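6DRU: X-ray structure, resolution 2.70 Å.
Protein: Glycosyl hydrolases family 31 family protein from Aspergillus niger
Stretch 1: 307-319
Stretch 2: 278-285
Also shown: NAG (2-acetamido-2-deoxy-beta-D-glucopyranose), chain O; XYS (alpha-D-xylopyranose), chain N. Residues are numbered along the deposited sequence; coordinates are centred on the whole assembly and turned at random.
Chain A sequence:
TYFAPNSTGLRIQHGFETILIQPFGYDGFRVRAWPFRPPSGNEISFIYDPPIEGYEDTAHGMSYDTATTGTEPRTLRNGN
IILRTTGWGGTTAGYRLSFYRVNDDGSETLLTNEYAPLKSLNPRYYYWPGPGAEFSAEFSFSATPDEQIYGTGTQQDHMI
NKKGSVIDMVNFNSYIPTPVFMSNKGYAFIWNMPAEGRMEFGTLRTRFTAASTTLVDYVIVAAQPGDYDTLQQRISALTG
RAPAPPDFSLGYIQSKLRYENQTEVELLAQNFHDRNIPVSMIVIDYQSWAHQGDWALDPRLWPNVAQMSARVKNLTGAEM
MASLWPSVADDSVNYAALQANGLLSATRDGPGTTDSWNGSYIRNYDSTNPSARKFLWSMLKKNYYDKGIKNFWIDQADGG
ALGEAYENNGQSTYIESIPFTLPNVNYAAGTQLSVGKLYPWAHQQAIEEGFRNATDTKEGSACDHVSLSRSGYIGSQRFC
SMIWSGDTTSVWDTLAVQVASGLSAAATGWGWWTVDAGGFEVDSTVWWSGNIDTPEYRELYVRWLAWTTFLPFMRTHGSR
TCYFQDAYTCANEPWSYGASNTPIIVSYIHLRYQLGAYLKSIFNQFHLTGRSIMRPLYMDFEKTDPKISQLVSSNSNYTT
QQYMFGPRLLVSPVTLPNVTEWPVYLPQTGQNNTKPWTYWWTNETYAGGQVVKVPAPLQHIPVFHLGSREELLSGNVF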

# COMPACT_ATOMS: atom_id res chain seq x y z
N GLN A 307 46.82 -0.71 29.03
CA GLN A 307 47.56 0.00 30.05
C GLN A 307 46.72 1.08 30.72
O GLN A 307 46.87 1.33 31.92
CB GLN A 307 48.82 0.63 29.45
CG GLN A 307 49.78 1.21 30.48
CD GLN A 307 50.67 2.29 29.90
OE1 GLN A 307 51.00 2.27 28.72
NE2 GLN A 307 51.05 3.25 30.74
N MET A 308 45.83 1.72 29.96
CA MET A 308 44.98 2.76 30.54
C MET A 308 44.03 2.17 31.56
O MET A 308 43.88 2.71 32.67
CB MET A 308 44.21 3.49 29.43
CG MET A 308 43.26 4.55 29.95
SD MET A 308 42.15 5.17 28.67
CE MET A 308 41.20 3.69 28.30
N SER A 309 43.36 1.07 31.21
CA SER A 309 42.42 0.46 32.13
C SER A 309 43.12 -0.09 33.36
O SER A 309 42.59 -0.01 34.48
CB SER A 309 41.65 -0.66 31.42
OG SER A 309 42.49 -1.77 31.17
N ALA A 310 44.33 -0.64 33.19
CA ALA A 310 45.07 -1.17 34.33
C ALA A 310 45.55 -0.04 35.24
O ALA A 310 45.53 -0.18 36.47
CB ALA A 310 46.25 -2.00 33.84
N ARG A 311 45.96 1.08 34.65
CA ARG A 311 46.38 2.22 35.46
C ARG A 311 45.20 2.82 36.22
O ARG A 311 45.35 3.24 37.37
CB ARG A 311 47.05 3.28 34.58
CG ARG A 311 47.84 4.32 35.36
CD ARG A 311 49.16 3.75 35.88
NE ARG A 311 49.83 4.67 36.79
CZ ARG A 311 50.02 4.43 38.09
NH1 ARG A 311 49.59 3.29 38.63
NH2 ARG A 311 50.63 5.32 38.85
N VAL A 312 44.03 2.88 35.58
CA VAL A 312 42.84 3.39 36.26
C VAL A 312 42.48 2.50 37.44
O VAL A 312 42.12 2.98 38.52
CB VAL A 312 41.67 3.53 35.27
CG1 VAL A 312 40.36 3.75 36.00
CG2 VAL A 312 41.93 4.68 34.31
N LYS A 313 42.57 1.18 37.26
CA LYS A 313 42.24 0.27 38.36
C LYS A 313 43.32 0.29 39.44
O LYS A 313 43.03 0.02 40.61
CB LYS A 313 42.03 -1.15 37.83
CG LYS A 313 41.66 -2.16 38.91
CD LYS A 313 41.15 -3.46 38.32
CE LYS A 313 42.10 -4.62 38.61
NZ LYS A 313 41.52 -5.92 38.18
N ASN A 314 44.55 0.64 39.08
CA ASN A 314 45.63 0.69 40.07
C ASN A 314 45.52 1.91 40.97
O ASN A 314 45.89 1.84 42.15
CB ASN A 314 46.99 0.67 39.37
CG ASN A 314 48.14 0.53 40.34
OD1 ASN A 314 48.66 1.53 40.85
ND2 ASN A 314 48.56 -0.70 40.60
N LEU A 315 45.03 3.03 40.44
CA LEU A 315 44.92 4.26 41.21
C LEU A 315 43.62 4.35 42.00
O LEU A 315 43.62 4.81 43.15
CB LEU A 315 45.03 5.47 40.28
CG LEU A 315 46.36 5.65 39.53
CD1 LEU A 315 46.28 6.84 38.59
CD2 LEU A 315 47.52 5.80 40.50
N THR A 316 42.50 3.92 41.41
CA THR A 316 41.19 4.07 42.02
C THR A 316 40.43 2.77 42.21
O THR A 316 39.42 2.77 42.92
CB THR A 316 40.32 5.02 41.18
OG1 THR A 316 40.08 4.43 39.89
CG2 THR A 316 41.01 6.36 40.99
N GLY A 317 40.88 1.67 41.61
CA GLY A 317 40.11 0.44 41.62
C GLY A 317 38.85 0.47 40.80
O GLY A 317 38.10 -0.52 40.80
N ALA A 318 38.58 1.56 40.08
CA ALA A 318 37.35 1.70 39.33
C ALA A 318 37.40 0.88 38.05
O ALA A 318 38.46 0.69 37.44
CB ALA A 318 37.09 3.17 39.00
N GLU A 319 36.24 0.37 37.65
CA GLU A 319 36.10 -0.24 36.34
C GLU A 319 35.88 0.85 35.28
O GLU A 319 35.74 2.03 35.60
CB GLU A 319 34.97 -1.25 36.33
CG GLU A 319 35.25 -2.50 37.15
CD GLU A 319 35.10 -3.78 36.35
OE1 GLU A 319 35.98 -4.06 35.51
OE2 GLU A 319 34.10 -4.50 36.57
C1 NAG O . 49.52 -0.61 41.69
C2 NAG O . 49.69 -0.91 43.18
C3 NAG O . 50.71 0.03 43.81
C4 NAG O . 51.99 0.08 42.98
C5 NAG O . 51.68 0.32 41.51
C6 NAG O . 52.95 0.30 40.67
C7 NAG O . 47.55 -1.80 43.90
C8 NAG O . 46.25 -1.51 44.58
N2 NAG O . 48.42 -0.79 43.86
O3 NAG O . 51.02 -0.42 45.13
O4 NAG O . 52.83 1.14 43.47
O5 NAG O . 50.78 -0.68 41.04
O6 NAG O . 52.66 0.79 39.35
O7 NAG O . 47.80 -2.89 43.41
C1 XYS N . 23.91 11.18 23.14
C2 XYS N . 23.81 10.67 24.56
C3 XYS N . 24.77 11.44 25.43
C4 XYS N . 26.16 11.38 24.83
C5 XYS N . 26.10 11.80 23.38
O1 XYS N . 23.61 12.55 23.11
O2 XYS N . 22.49 10.84 25.02
O3 XYS N . 24.79 10.89 26.72
O4 XYS N . 27.01 12.25 25.54
O5 XYS N . 25.22 10.96 22.66
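Stretch 2, residues 278-285: PVSMIVID

Stretch 1 is a helix, a turn and one bridged residue, Glu319; stretch 2 runs from an irregular lead-in, with Ser280 off extended geometry at psi -25°, into a strand that begins at Met281. Gly317 is the first residue to leave helical phi/psi; its phi of 70° favours glycine. The chain is then extended at Ala318 and Glu319 and pairs with stretch 2 in parallel. Glu319 faces Met281, with 4.7 Å between their CA atoms.

Two backbone hydrogen bonds fix this register. Glu319 N donates to Ser280 O at 3.0 Å, and Ile282 N donates to Glu319 O at 2.9 Å. Glu319 thus bonds to the residues before and after Met281, as a parallel bridge requires. A CA-H...O contact supports the pairing, with Met281 CA 3.2 Å from Glu319 O.

Beyond the bridge, the helix runs back along the strand. Successive turns bring Thr316, Val312 and Met308 toward stretch 2, where they meet Val279, Ile282 and Ile284 in that order. Met308 is t at chi1 and chi2, which extends the chain; chi3 is p. Met308 CE ends 3.8 Å from Ile284 CD1. Ile284 is m at chi1 and t at chi2, and its CA-to-CB bond points toward the helix. Val312, with chi1 t, places CG1 4.3 Å from Ile282 CG1. Ile282 is m at both chi angles, and Ile282 CG1 also lies 4.5 Å from Ala318 CB.

Thr316 has chi1 p. Thr316 OG1 donates to Val312 O at 2.9 Å, one helical turn back, and accepts from Ala318 N at 3.2 Å. The hydroxyl therefore ties the helix to the chain beyond the glycine. Thr316 CB lies 3.8 Å from Val279 CG1. Val279 has chi1 p, and its CA-to-CB bond points sideways. The small side chain of Ala318 fits closely against the backbone of stretch 2: Ala318 CB is 3.4 Å from Val279 O and 3.7 Å from Met281 N.

Glu319 and Met281 place their side chains on the same face of the sheet, with Glu319 CB 4.4 Å from Met281 CG. Met281 is t, t, m and buried. Glu319 has chi1 m and chi2 off the wells, and its end leads away from stretch 2. The CA-to-CB bonds of Ser280 and Val283 point away from stretch 1; Ser280 OG is hydrogen-bonded elsewhere in the structure.

Asn314 ND2 is bonded to NAG C1 at 1.5 Å, an N-linked glycan. Past the contact, Asp285 OD2 accepts a hydrogen bond from XYS O4 at 2.5 Å.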

# COMPACT_ATOMS: atom_id res chain seq x y z
N PRO A 278 36.55 8.60 46.44
CA PRO A 278 36.23 7.30 45.83
C PRO A 278 35.43 7.45 44.55
O PRO A 278 34.57 8.32 44.42
CB PRO A 278 35.41 6.60 46.92
CG PRO A 278 34.78 7.71 47.68
CD PRO A 278 35.77 8.85 47.66
N VAL A 279 35.73 6.57 43.59
CA VAL A 279 35.00 6.48 42.33
C VAL A 279 34.98 5.02 41.91
O VAL A 279 35.97 4.30 42.06
CB VAL A 279 35.62 7.39 41.24
CG1 VAL A 279 37.07 7.02 40.97
CG2 VAL A 279 34.80 7.33 39.96
N SER A 280 33.83 4.56 41.41
CA SER A 280 33.64 3.15 41.09
C SER A 280 33.71 2.84 39.60
O SER A 280 34.04 1.70 39.24
CB SER A 280 32.30 2.66 41.64
OG SER A 280 32.31 2.62 43.06
N MET A 281 33.42 3.80 38.73
CA MET A 281 33.44 3.53 37.30
C MET A 281 33.73 4.82 36.55
O MET A 281 33.17 5.87 36.86
CB MET A 281 32.12 2.92 36.82
CG MET A 281 32.25 2.08 35.56
SD MET A 281 30.69 1.88 34.67
CE MET A 281 29.81 0.76 35.74
N ILE A 282 34.61 4.72 35.55
CA ILE A 282 34.98 5.84 34.68
C ILE A 282 34.43 5.55 33.29
O ILE A 282 34.62 4.45 32.77
CB ILE A 282 36.51 6.02 34.64
CG1 ILE A 282 37.05 6.48 35.99
CG2 ILE A 282 36.90 7.01 33.55
CD1 ILE A 282 36.96 7.96 36.24
N VAL A 283 33.74 6.52 32.70
CA VAL A 283 33.03 6.33 31.44
C VAL A 283 33.70 7.16 30.34
O VAL A 283 33.99 8.34 30.55
CB VAL A 283 31.55 6.69 31.57
CG1 VAL A 283 30.80 6.34 30.30
CG2 VAL A 283 30.93 5.98 32.77
N ILE A 284 33.92 6.54 29.19
CA ILE A 284 34.42 7.20 27.99
C ILE A 284 33.27 7.35 27.01
O ILE A 284 32.62 6.36 26.65
CB ILE A 284 35.59 6.42 27.36
CG1 ILE A 284 36.74 6.29 28.35
CG2 ILE A 284 36.06 7.11 26.08
CD1 ILE A 284 37.88 5.43 27.84
N ASP A 285 33.03 8.58 26.55
CA ASP A 285 31.85 8.87 25.74
C ASP A 285 32.13 8.55 24.27
O ASP A 285 33.09 7.86 23.92
CB ASP A 285 31.43 10.32 25.95
CG ASP A 285 29.97 10.56 25.60
OD1 ASP A 285 29.33 9.65 25.04
OD2 ASP A 285 29.46 11.67 25.89